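Local coordinates for GAF domain-containing protein (Thermoplasma acidophilum, PDB 4MMN) that probably reduces free methionine-R-sulfoxide back to methionine, acting as a type II free methionine-R-sulfoxide reductase built on a GAF domain, at residues Glu46-Val51 and Leu82-Ser87. Residues are numbered along the deposited sequence; the frame is centred on the assembly and turned at random.
Sequences EKTDHV and LACFPS
The aromatic ring of F85 leads with its CZ atom into the loop 46-51, where CZ stops 3.5 Å from CB of T48. This is the tight part of the contact: both residues are buried, T48 also leans on L40, W27 and Y31, and the ring of W27 meets that of F85 at an inclined angle. On the ring's CE1 corner lie the carbonyl O of K47 and the aliphatic CB of E46, the latter 3.7 Å from CE1. T48 turns its hydroxyl anti to its own backbone N (chi1 -178°), and that puts OG1 against CB of C84. The same oxygen accepts the N-H of H50 at 3.0 Å from N to OG1 in a nearly straight bond (165°), closing an ST turn from T48 to H50.

The contact joins two loops of the GAF fold: 46-51 links strand 37-44 to strand 52-53, while 82-87 runs between strands 70-72 and 90-98, the short strands 52-53 and 70-72 being the two outermost of the antiparallel sheet. SG of C84 lies 3.3 Å from ND1 of H50, oblique to the imidazole.

L82 sets its CD1 methyl squarely over the middle of the H50 ring, 3.5 Å from the centroid and 5° off the normal, a snug CH-pi contact between partly exposed residues. Were H50 replaced by an alanine, CD1 of L82 would probably lose the ring face it rests on and SG of C84 its nitrogen neighbour, opening a gap between the loops. The loose, solvent side is at the other end, where K47 points away and the exposed E46 reaches along the F85 ring with an extended chain. Its carboxylate carbon lies at the ring's edge, in its plane, while the carboxylate itself is turned steeply to the ring, with OE1 3.5 Å from CD1.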
loop_
_atom_site.group_PDB
_atom_site.type_symbol
_atom_site.label_atom_id
_atom_site.label_comp_id
_atom_site.label_asym_id
_atom_site.label_seq_id
_atom_site.Cartn_x
_atom_site.Cartn_y
_atom_site.Cartn_z
ATOM N N GLU A 46 -7.956 -18.905 -8.018
ATOM C CA GLU A 46 -8.067 -20.285 -7.563
ATOM C C GLU A 46 -6.977 -20.523 -6.518
ATOM O O GLU A 46 -5.964 -19.830 -6.523
ATOM C CB GLU A 46 -7.941 -21.249 -8.756
ATOM C CG GLU A 46 -8.105 -22.739 -8.420
ATOM C CD GLU A 46 -7.813 -23.684 -9.596
ATOM O OE1 GLU A 46 -7.801 -23.236 -10.774
ATOM O OE2 GLU A 46 -7.580 -24.887 -9.323
ATOM N N LYS A 47 -7.197 -21.433 -5.577
ATOM C CA LYS A 47 -6.140 -21.769 -4.627
ATOM C C LYS A 47 -5.027 -22.524 -5.344
ATOM O O LYS A 47 -5.306 -23.439 -6.114
ATOM C CB LYS A 47 -6.697 -22.593 -3.461
ATOM C CG LYS A 47 -7.780 -21.860 -2.644
ATOM C CD LYS A 47 -8.232 -22.681 -1.437
ATOM C CE LYS A 47 -9.446 -22.059 -0.739
ATOM N NZ LYS A 47 -10.051 -22.975 0.288
ATOM N N THR A 48 -3.774 -22.120 -5.139
ATOM C CA THR A 48 -2.661 -22.850 -5.751
ATOM C C THR A 48 -2.116 -23.940 -4.822
ATOM O O THR A 48 -2.060 -23.776 -3.596
ATOM C CB THR A 48 -1.489 -21.912 -6.165
ATOM O OG1 THR A 48 -0.455 -22.680 -6.809
ATOM C CG2 THR A 48 -0.909 -21.202 -4.948
ATOM N N ASP A 49 -1.703 -25.057 -5.416
ATOM C CA ASP A 49 -1.042 -26.113 -4.652
ATOM C C ASP A 49 0.337 -25.654 -4.221
ATOM O O ASP A 49 0.946 -26.269 -3.344
ATOM C CB ASP A 49 -0.953 -27.440 -5.423
ATOM C CG ASP A 49 -2.175 -28.349 -5.196
ATOM O OD1 ASP A 49 -3.036 -28.033 -4.338
ATOM O OD2 ASP A 49 -2.259 -29.402 -5.868
ATOM N N HIS A 50 0.838 -24.581 -4.833
ATOM C CA HIS A 50 2.198 -24.151 -4.545
ATOM C C HIS A 50 2.217 -22.861 -3.748
ATOM O O HIS A 50 2.462 -21.783 -4.280
ATOM C CB HIS A 50 2.984 -23.965 -5.834
ATOM C CG HIS A 50 3.261 -25.243 -6.553
ATOM N ND1 HIS A 50 2.434 -25.737 -7.537
ATOM C CD2 HIS A 50 4.271 -26.136 -6.423
ATOM C CE1 HIS A 50 2.929 -26.876 -7.992
ATOM N NE2 HIS A 50 4.044 -27.140 -7.332
ATOM N N VAL A 51 1.949 -23.000 -2.454
ATOM C CA VAL A 51 1.937 -21.882 -1.525
ATOM C C VAL A 51 3.369 -21.588 -1.087
ATOM O O VAL A 51 3.687 -20.491 -0.626
ATOM C CB VAL A 51 1.027 -22.180 -0.323
ATOM C CG1 VAL A 51 0.937 -20.977 0.609
ATOM C CG2 VAL A 51 -0.358 -22.561 -0.826
ATOM N N LEU A 82 6.624 -23.634 -14.108
ATOM C CA LEU A 82 6.103 -24.551 -13.096
ATOM C C LEU A 82 4.581 -24.423 -13.027
ATOM O O LEU A 82 4.061 -23.383 -12.582
ATOM C CB LEU A 82 6.717 -24.250 -11.722
ATOM C CG LEU A 82 6.485 -25.103 -10.460
ATOM C CD1 LEU A 82 5.201 -24.730 -9.708
ATOM C CD2 LEU A 82 6.517 -26.588 -10.785
ATOM N N ALA A 83 3.873 -25.464 -13.471
ATOM C CA ALA A 83 2.406 -25.420 -13.565
ATOM C C ALA A 83 1.692 -25.458 -12.198
ATOM O O ALA A 83 1.800 -26.426 -11.438
ATOM C CB ALA A 83 1.920 -26.550 -14.432
ATOM N N CYS A 84 0.972 -24.387 -11.889
ATOM C CA CYS A 84 0.199 -24.329 -10.668
ATOM C C CYS A 84 -1.251 -24.386 -11.065
ATOM O O CYS A 84 -2.127 -24.592 -10.230
ATOM C CB CYS A 84 0.504 -23.060 -9.867
ATOM S SG CYS A 84 2.240 -22.906 -9.309
ATOM N N PHE A 85 -1.500 -24.197 -12.355
ATOM C CA PHE A 85 -2.863 -24.189 -12.860
ATOM C C PHE A 85 -2.879 -24.770 -14.257
ATOM O O PHE A 85 -2.042 -24.423 -15.092
ATOM C CB PHE A 85 -3.435 -22.786 -12.855
ATOM C CG PHE A 85 -3.409 -22.142 -11.510
ATOM C CD1 PHE A 85 -4.385 -22.431 -10.569
ATOM C CD2 PHE A 85 -2.399 -21.256 -11.171
ATOM C CE1 PHE A 85 -4.363 -21.836 -9.304
ATOM C CE2 PHE A 85 -2.366 -20.656 -9.910
ATOM C CZ PHE A 85 -3.351 -20.945 -8.974
ATOM N N PRO A 86 -3.878 -25.623 -14.533
ATOM C CA PRO A 86 -3.865 -26.457 -15.737
ATOM C C PRO A 86 -4.183 -25.685 -16.997
ATOM O O PRO A 86 -4.048 -26.198 -18.107
ATOM C CB PRO A 86 -4.968 -27.460 -15.453
ATOM C CG PRO A 86 -5.985 -26.628 -14.667
ATOM C CD PRO A 86 -5.152 -25.732 -13.791
ATOM N N SER A 87 -4.578 -24.438 -16.833
ATOM C CA SER A 87 -5.131 -23.724 -17.955
ATOM C C SER A 87 -4.292 -22.499 -18.310
ATOM O O SER A 87 -4.574 -21.828 -19.315
ATOM C CB SER A 87 -6.574 -23.331 -17.654
ATOM O OG SER A 87 -6.643 -22.576 -16.458
#